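The same site in two structures of probable ribosomal RNA small subunit methyltransferase from Thermus thermophilus, which methylates a guanine of 16S ribosomal RNA at N2, using S-adenosylmethionine as methyl donor: PDB 3DMF (chain A, 1.58 Å), residues Thr304-His309 and Phe336-Asn341, and PDB 2ZWV (chain B, 2.00 Å), residues Thr304-His309 and Phe336-Asn341. One frame, after least-squares fit of the local backbone (RMSD 0.21 Å); residues are numbered along the deposited sequences.

Structure 1 (3DMF); sequences TNPPFH and FFLVSN. With SAM (S-adenosylmethionine), chain C.
Val339 N donates a hydrogen bond to Thr304 O (3.1 Å) where strands 299-304 and 334-340 run parallel in the Rossmann-like methyltransferase sheet. Beyond it the chain leaves the sheet as Asn-Pro-Pro-Phe, the motif characteristic of amino-group methyltransferases. Thr304, with one apolar and one polar arm, suits the strand end: methyl CG2 packs on Phe336 CE1 (3.6 Å), while OG1 bonds to Leu240 O. The side chain of Asn305 extends with CG anti to its backbone N (chi1 -178°). Its CB and CG lie on Val339 CG1, its OD1 is 3.7 Å from the SAM methyl CE, and its ND2 bonds to Ser216 OG. The backbone adds to this: Asn305 O stands 3.2 Å from SAM CE. Pro306 CG rests on Leu338 CD1 (3.8 Å), apolar ring against apolar branch. Asn341, its CG anti to the carbonyl carbon (chi1 -59°), brings ND2 to 3.8 Å from Phe308 CG, the amide plane steep to the ring; both residues bind guanosine. Ser340 OG donates to Asn341 O.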
loop_
_atom_site.group_PDB
_atom_site.type_symbol
_atom_site.label_atom_id
_atom_site.label_comp_id
_atom_site.label_asym_id
_atom_site.label_seq_id
_atom_site.Cartn_x
_atom_site.Cartn_y
_atom_site.Cartn_z
ATOM N N THR A 304 -8.088 -1.519 -13.984
ATOM C CA THR A 304 -7.027 -1.045 -13.106
ATOM C C THR A 304 -6.578 0.371 -13.405
ATOM O O THR A 304 -6.415 0.750 -14.567
ATOM C CB THR A 304 -5.798 -2.012 -13.109
ATOM O OG1 THR A 304 -4.856 -1.591 -12.110
ATOM C CG2 THR A 304 -5.077 -2.078 -14.492
ATOM N N ASN A 305 -6.422 1.139 -12.327
ATOM C CA ASN A 305 -5.569 2.328 -12.314
ATOM C C ASN A 305 -4.311 1.908 -11.526
ATOM O O ASN A 305 -4.324 1.938 -10.291
ATOM C CB ASN A 305 -6.288 3.512 -11.655
ATOM C CG ASN A 305 -5.459 4.761 -11.672
ATOM O OD1 ASN A 305 -4.287 4.722 -12.053
ATOM N ND2 ASN A 305 -6.050 5.890 -11.273
ATOM N N PRO A 306 -3.246 1.453 -12.217
ATOM C CA PRO A 306 -2.098 0.877 -11.502
ATOM C C PRO A 306 -1.272 1.919 -10.778
ATOM O O PRO A 306 -1.321 3.106 -11.134
ATOM C CB PRO A 306 -1.259 0.212 -12.624
ATOM C CG PRO A 306 -2.075 0.245 -13.820
ATOM C CD PRO A 306 -3.064 1.384 -13.676
ATOM N N PRO A 307 -0.479 1.489 -9.789
ATOM C CA PRO A 307 0.418 2.423 -9.119
ATOM C C PRO A 307 1.477 2.935 -10.094
ATOM O O PRO A 307 1.761 2.284 -11.115
ATOM C CB PRO A 307 1.070 1.560 -8.031
ATOM C CG PRO A 307 0.957 0.181 -8.507
ATOM C CD PRO A 307 -0.311 0.105 -9.309
ATOM N N PHE A 308 2.031 4.103 -9.786
ATOM C CA PHE A 308 3.092 4.707 -10.607
ATOM C C PHE A 308 4.023 5.516 -9.733
ATOM O O PHE A 308 3.624 5.993 -8.671
ATOM C CB PHE A 308 2.516 5.588 -11.722
ATOM C CG PHE A 308 1.564 6.654 -11.235
ATOM C CD1 PHE A 308 2.010 7.942 -10.968
ATOM C CD2 PHE A 308 0.208 6.356 -11.038
ATOM C CE1 PHE A 308 1.123 8.935 -10.519
ATOM C CE2 PHE A 308 -0.679 7.340 -10.582
ATOM C CZ PHE A 308 -0.214 8.626 -10.326
ATOM N N HIS A 309 5.259 5.662 -10.199
ATOM C CA HIS A 309 6.279 6.430 -9.503
ATOM C C HIS A 309 6.133 7.876 -9.950
ATOM O O HIS A 309 6.250 8.163 -11.144
ATOM C CB HIS A 309 7.658 5.879 -9.867
ATOM C CG HIS A 309 8.724 6.188 -8.864
ATOM N ND1 HIS A 309 9.637 7.209 -9.037
ATOM C CD2 HIS A 309 9.032 5.604 -7.681
ATOM C CE1 HIS A 309 10.458 7.242 -8.003
ATOM N NE2 HIS A 309 10.114 6.279 -7.166
ATOM N N PHE A 336 -10.060 -6.057 -20.727
ATOM C CA PHE A 336 -9.168 -5.383 -19.781
ATOM C C PHE A 336 -9.152 -3.886 -20.070
ATOM O O PHE A 336 -9.002 -3.469 -21.235
ATOM C CB PHE A 336 -7.765 -5.963 -19.960
ATOM C CG PHE A 336 -6.715 -5.391 -19.037
ATOM C CD1 PHE A 336 -6.968 -5.192 -17.675
ATOM C CD2 PHE A 336 -5.434 -5.133 -19.524
ATOM C CE1 PHE A 336 -5.951 -4.685 -16.831
ATOM C CE2 PHE A 336 -4.429 -4.637 -18.698
ATOM C CZ PHE A 336 -4.680 -4.421 -17.351
ATOM N N PHE A 337 -9.316 -3.083 -19.012
ATOM C CA PHE A 337 -9.199 -1.622 -19.111
ATOM C C PHE A 337 -8.105 -1.184 -18.152
ATOM O O PHE A 337 -8.127 -1.558 -16.971
ATOM C CB PHE A 337 -10.489 -0.924 -18.683
ATOM C CG PHE A 337 -11.665 -1.185 -19.576
ATOM C CD1 PHE A 337 -12.019 -0.260 -20.553
ATOM C CD2 PHE A 337 -12.441 -2.337 -19.428
ATOM C CE1 PHE A 337 -13.096 -0.478 -21.380
ATOM C CE2 PHE A 337 -13.549 -2.555 -20.262
ATOM C CZ PHE A 337 -13.865 -1.622 -21.235
ATOM N N LEU A 338 -7.172 -0.368 -18.654
ATOM C CA LEU A 338 -6.075 0.158 -17.845
ATOM C C LEU A 338 -5.951 1.636 -18.132
ATOM O O LEU A 338 -6.052 2.054 -19.287
ATOM C CB LEU A 338 -4.763 -0.553 -18.183
ATOM C CG LEU A 338 -3.468 -0.104 -17.492
ATOM C CD1 LEU A 338 -2.527 -1.266 -17.321
ATOM C CD2 LEU A 338 -2.804 1.013 -18.312
ATOM N N VAL A 339 -5.749 2.428 -17.080
ATOM C CA VAL A 339 -5.556 3.876 -17.244
ATOM C C VAL A 339 -4.188 4.280 -16.719
ATOM O O VAL A 339 -3.748 3.815 -15.661
ATOM C CB VAL A 339 -6.720 4.718 -16.615
ATOM C CG1 VAL A 339 -6.729 4.636 -15.114
ATOM C CG2 VAL A 339 -6.639 6.222 -17.052
ATOM N N SER A 340 -3.504 5.142 -17.477
ATOM C CA SER A 340 -2.217 5.618 -17.026
ATOM C C SER A 340 -1.831 6.985 -17.552
ATOM O O SER A 340 -2.501 7.575 -18.403
ATOM C CB SER A 340 -1.119 4.585 -17.299
ATOM O OG SER A 340 -0.539 4.749 -18.570
ATOM N N ASN A 341 -0.737 7.486 -17.002
ATOM C CA ASN A 341 -0.126 8.691 -17.511
ATOM C C ASN A 341 0.241 8.470 -18.984
ATOM O O ASN A 341 0.583 7.353 -19.392
ATOM C CB ASN A 341 1.069 9.052 -16.631
ATOM C CG ASN A 341 0.663 9.265 -15.167
ATOM O OD1 ASN A 341 -0.473 9.680 -14.877
ATOM N ND2 ASN A 341 1.572 8.967 -14.241
HETATM N N SAM C . -8.394 1.815 -7.917
HETATM C CA SAM C . -8.194 2.990 -7.009
HETATM C C SAM C . -8.590 4.272 -7.734
HETATM O O SAM C . -8.717 4.224 -8.953
HETATM O OXT SAM C . -8.746 5.304 -7.098
HETATM C CB SAM C . -6.745 3.140 -6.538
HETATM C CG SAM C . -5.719 3.303 -7.670
HETATM S SD SAM C . -4.029 3.632 -7.083
HETATM C CE SAM C . -3.298 4.430 -8.539
HETATM C "C5'" SAM C . -3.219 2.014 -7.197
HETATM C "C4'" SAM C . -3.571 1.081 -6.033
HETATM O "O4'" SAM C . -2.743 -0.075 -6.191
HETATM C "C3'" SAM C . -3.338 1.664 -4.626
HETATM O "O3'" SAM C . -4.518 1.577 -3.878
HETATM C "C2'" SAM C . -2.225 0.757 -4.092
HETATM O "O2'" SAM C . -2.155 0.624 -2.669
HETATM C "C1'" SAM C . -2.496 -0.519 -4.871
HETATM N N9 SAM C . -1.358 -1.451 -4.866
HETATM C C8 SAM C . -0.009 -1.179 -4.805
HETATM N N7 SAM C . 0.670 -2.363 -4.830
HETATM C C5 SAM C . -0.240 -3.370 -4.887
HETATM C C6 SAM C . -0.125 -4.758 -4.903
HETATM N N6 SAM C . 1.039 -5.411 -4.821
HETATM N N1 SAM C . -1.288 -5.488 -4.983
HETATM C C2 SAM C . -2.532 -4.916 -5.006
HETATM N N3 SAM C . -2.678 -3.536 -4.955
HETATM C C4 SAM C . -1.515 -2.803 -4.914
HETATM O O HOH W 1 -1.786 4.485 -13.653
#

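Structure 2 (2ZWV); sequences TNPPFH and FFLVSN. With SAH (S-adenosyl-L-homocysteine), chain D.
Thr304 O accepts a hydrogen bond from Val339 N at 3.2 Å, joining the two parallel strands just before the Asn-Pro-Pro-Phe turn. Thr304 divides its two branches: methyl CG2 packs on Phe336 CE1 (3.6 Å), and OG1 bonds to Leu240 O, a good use of a residue with one apolar and one polar arm. In Asn305 the side chain extends with CG anti to the backbone N (chi1 180°). CB and CG lie on Val339 CG1, and at the tip of the amide ND2 bonds to Ser216 OG. The backbone faces the cofactor product: Asn305 O is 3.3 Å from SAH C5'. Pro306 CG rests on Leu338 CD1 (3.9 Å), apolar ring against apolar branch. Asn341 has its CG wedged between backbone N and carbonyl carbon (chi1 61°); ND2 reaches to 4.0 Å from Phe308 CG, the amide plane steep to the ring, and OD1 takes a hydrogen bond from Phe343 N, fixing which way the amide faces in this guanosine-binding pair. Ser340 OG donates to Asn341 O.

Structure 1 against structure 2
From structure 1 to structure 2 the chief protein change is a turn of one amide. Asn341(A) has chi1 -59° and Asn341(B) 61°, about a third of a revolution round the first side-chain bond, and the CG atoms end 1.8 Å apart after superposition. The places that OD1 and ND2 of Asn341(A) hold are vacated. The swing does not cost the aromatic neighbour: ND2 of Asn341(A) is 3.8 Å from CG of Phe308(A), and ND2 of Asn341(B) is 4.0 Å from CG of Phe308(B), the ring itself keeping its place. The CA atoms that can be compared coincide within the error, and one hydrogen bond is found in both: Ser340(A) OG to Asn341(A) O and Ser340(B) OG to Asn341(B) O. The turn thus sets the amide's polar groups differently in the guanosine-binding region, which might affect how a base is received there.

The other difference lies in the cofactor. SAM, in structure 1, carries the methyl CE, which touches Asn305(A) and Pro306(A); SAH, at the same place in structure 2, has no such carbon. Asn305(A) and Asn305(B) keep their place, and SAH still touches Asn305(B) and Pro307(B), but the methyl's contact with the carbonyl oxygen of Pro306(A) has no equivalent at Pro306(B).

Structure 2 (2ZWV)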
loop_
_atom_site.group_PDB
_atom_site.type_symbol
_atom_site.label_atom_id
_atom_site.label_comp_id
_atom_site.label_asym_id
_atom_site.label_seq_id
_atom_site.Cartn_x
_atom_site.Cartn_y
_atom_site.Cartn_z
ATOM N N THR B 304 -8.238 -1.358 -13.943
ATOM C CA THR B 304 -7.133 -0.967 -13.084
ATOM C C THR B 304 -6.489 0.371 -13.393
ATOM O O THR B 304 -6.362 0.775 -14.555
ATOM C CB THR B 304 -6.014 -2.033 -13.096
ATOM O OG1 THR B 304 -4.985 -1.655 -12.175
ATOM C CG2 THR B 304 -5.409 -2.165 -14.492
ATOM N N ASN B 305 -6.108 1.052 -12.319
ATOM C CA ASN B 305 -5.401 2.314 -12.370
ATOM C C ASN B 305 -4.183 1.945 -11.536
ATOM O O ASN B 305 -4.107 2.246 -10.346
ATOM C CB ASN B 305 -6.190 3.435 -11.681
ATOM C CG ASN B 305 -5.460 4.768 -11.721
ATOM O OD1 ASN B 305 -4.329 4.849 -12.194
ATOM N ND2 ASN B 305 -6.104 5.821 -11.221
ATOM N N PRO B 306 -3.222 1.244 -12.155
ATOM C CA PRO B 306 -1.986 0.765 -11.543
ATOM C C PRO B 306 -1.150 1.821 -10.823
ATOM O O PRO B 306 -1.184 3.001 -11.171
ATOM C CB PRO B 306 -1.223 0.163 -12.724
ATOM C CG PRO B 306 -2.308 -0.238 -13.667
ATOM C CD PRO B 306 -3.236 0.940 -13.598
ATOM N N PRO B 307 -0.393 1.398 -9.797
ATOM C CA PRO B 307 0.455 2.326 -9.047
ATOM C C PRO B 307 1.540 2.847 -9.987
ATOM O O PRO B 307 1.900 2.176 -10.960
ATOM C CB PRO B 307 1.025 1.451 -7.934
ATOM C CG PRO B 307 1.069 0.094 -8.564
ATOM C CD PRO B 307 -0.261 0.028 -9.272
ATOM N N PHE B 308 2.058 4.036 -9.701
ATOM C CA PHE B 308 3.087 4.633 -10.543
ATOM C C PHE B 308 3.956 5.593 -9.742
ATOM O O PHE B 308 3.538 6.096 -8.699
ATOM C CB PHE B 308 2.430 5.389 -11.702
ATOM C CG PHE B 308 1.580 6.549 -11.261
ATOM C CD1 PHE B 308 2.151 7.793 -11.008
ATOM C CD2 PHE B 308 0.212 6.389 -11.067
ATOM C CE1 PHE B 308 1.371 8.862 -10.568
ATOM C CE2 PHE B 308 -0.578 7.449 -10.625
ATOM C CZ PHE B 308 0.003 8.689 -10.375
ATOM N N HIS B 309 5.162 5.846 -10.239
ATOM C CA HIS B 309 6.079 6.761 -9.573
ATOM C C HIS B 309 5.898 8.147 -10.174
ATOM O O HIS B 309 5.931 8.311 -11.395
ATOM C CB HIS B 309 7.528 6.312 -9.768
ATOM C CG HIS B 309 8.514 7.102 -8.963
ATOM N ND1 HIS B 309 9.766 7.434 -9.436
ATOM C CD2 HIS B 309 8.436 7.613 -7.712
ATOM C CE1 HIS B 309 10.415 8.120 -8.511
ATOM N NE2 HIS B 309 9.631 8.242 -7.455
ATOM N N PHE B 336 -10.212 -6.029 -20.820
ATOM C CA PHE B 336 -9.332 -5.383 -19.858
ATOM C C PHE B 336 -9.245 -3.876 -20.102
ATOM O O PHE B 336 -9.043 -3.433 -21.231
ATOM C CB PHE B 336 -7.940 -6.022 -19.952
ATOM C CG PHE B 336 -6.920 -5.424 -19.022
ATOM C CD1 PHE B 336 -7.186 -5.287 -17.663
ATOM C CD2 PHE B 336 -5.668 -5.046 -19.501
ATOM C CE1 PHE B 336 -6.215 -4.784 -16.792
ATOM C CE2 PHE B 336 -4.691 -4.544 -18.642
ATOM C CZ PHE B 336 -4.965 -4.414 -17.282
ATOM N N PHE B 337 -9.416 -3.102 -19.034
ATOM C CA PHE B 337 -9.345 -1.643 -19.093
ATOM C C PHE B 337 -8.232 -1.152 -18.169
ATOM O O PHE B 337 -8.217 -1.483 -16.984
ATOM C CB PHE B 337 -10.672 -1.024 -18.645
ATOM C CG PHE B 337 -11.810 -1.268 -19.590
ATOM C CD1 PHE B 337 -12.080 -0.370 -20.618
ATOM C CD2 PHE B 337 -12.606 -2.401 -19.459
ATOM C CE1 PHE B 337 -13.130 -0.596 -21.504
ATOM C CE2 PHE B 337 -13.659 -2.637 -20.339
ATOM C CZ PHE B 337 -13.922 -1.732 -21.365
ATOM N N LEU B 338 -7.309 -0.362 -18.711
ATOM C CA LEU B 338 -6.202 0.175 -17.923
ATOM C C LEU B 338 -5.955 1.649 -18.240
ATOM O O LEU B 338 -5.911 2.048 -19.401
ATOM C CB LEU B 338 -4.923 -0.634 -18.181
ATOM C CG LEU B 338 -3.636 -0.180 -17.478
ATOM C CD1 LEU B 338 -2.668 -1.352 -17.366
ATOM C CD2 LEU B 338 -3.000 0.973 -18.247
ATOM N N VAL B 339 -5.802 2.452 -17.195
ATOM C CA VAL B 339 -5.547 3.877 -17.362
ATOM C C VAL B 339 -4.194 4.225 -16.746
ATOM O O VAL B 339 -3.824 3.686 -15.701
ATOM C CB VAL B 339 -6.653 4.717 -16.680
ATOM C CG1 VAL B 339 -6.628 4.498 -15.162
ATOM C CG2 VAL B 339 -6.479 6.192 -17.025
ATOM N N SER B 340 -3.451 5.112 -17.401
ATOM C CA SER B 340 -2.150 5.519 -16.882
ATOM C C SER B 340 -1.721 6.846 -17.487
ATOM O O SER B 340 -2.281 7.289 -18.488
ATOM C CB SER B 340 -1.089 4.458 -17.190
ATOM O OG SER B 340 -0.430 4.722 -18.417
ATOM N N ASN B 341 -0.732 7.484 -16.869
ATOM C CA ASN B 341 -0.237 8.751 -17.383
ATOM C C ASN B 341 0.423 8.443 -18.724
ATOM O O ASN B 341 0.773 7.296 -18.997
ATOM C CB ASN B 341 0.767 9.363 -16.398
ATOM C CG ASN B 341 1.975 8.480 -16.171
ATOM O OD1 ASN B 341 2.833 8.348 -17.044
ATOM N ND2 ASN B 341 2.046 7.865 -14.995
HETATM N N SAH D . -8.111 1.958 -8.080
HETATM C CA SAH D . -7.990 3.105 -7.167
HETATM C CB SAH D . -6.536 3.257 -6.717
HETATM C CG SAH D . -5.555 3.625 -7.631
HETATM S SD SAH D . -3.890 3.810 -7.123
HETATM C C SAH D . -8.437 4.374 -7.893
HETATM O O SAH D . -8.565 5.411 -7.196
HETATM O OXT SAH D . -8.639 4.289 -9.119
HETATM C "C5'" SAH D . -3.292 2.082 -7.179
HETATM C "C4'" SAH D . -3.863 1.199 -6.066
HETATM O "O4'" SAH D . -3.197 -0.075 -6.137
HETATM C "C3'" SAH D . -3.523 1.790 -4.695
HETATM O "O3'" SAH D . -4.595 1.545 -3.781
HETATM C "C2'" SAH D . -2.302 0.967 -4.290
HETATM O "O2'" SAH D . -2.212 0.925 -2.864
HETATM C "C1'" SAH D . -2.789 -0.388 -4.797
HETATM N N9 SAH D . -1.704 -1.398 -4.779
HETATM C C8 SAH D . -0.397 -1.143 -4.747
HETATM N N7 SAH D . 0.280 -2.291 -4.728
HETATM C C5 SAH D . -0.601 -3.281 -4.746
HETATM C C6 SAH D . -0.500 -4.672 -4.739
HETATM N N6 SAH D . 0.689 -5.262 -4.679
HETATM N N1 SAH D . -1.621 -5.401 -4.770
HETATM C C2 SAH D . -2.811 -4.823 -4.805
HETATM N N3 SAH D . -2.947 -3.512 -4.809
HETATM C C4 SAH D . -1.865 -2.713 -4.781
HETATM O O HOH W 2 5.028 7.060 -13.711
#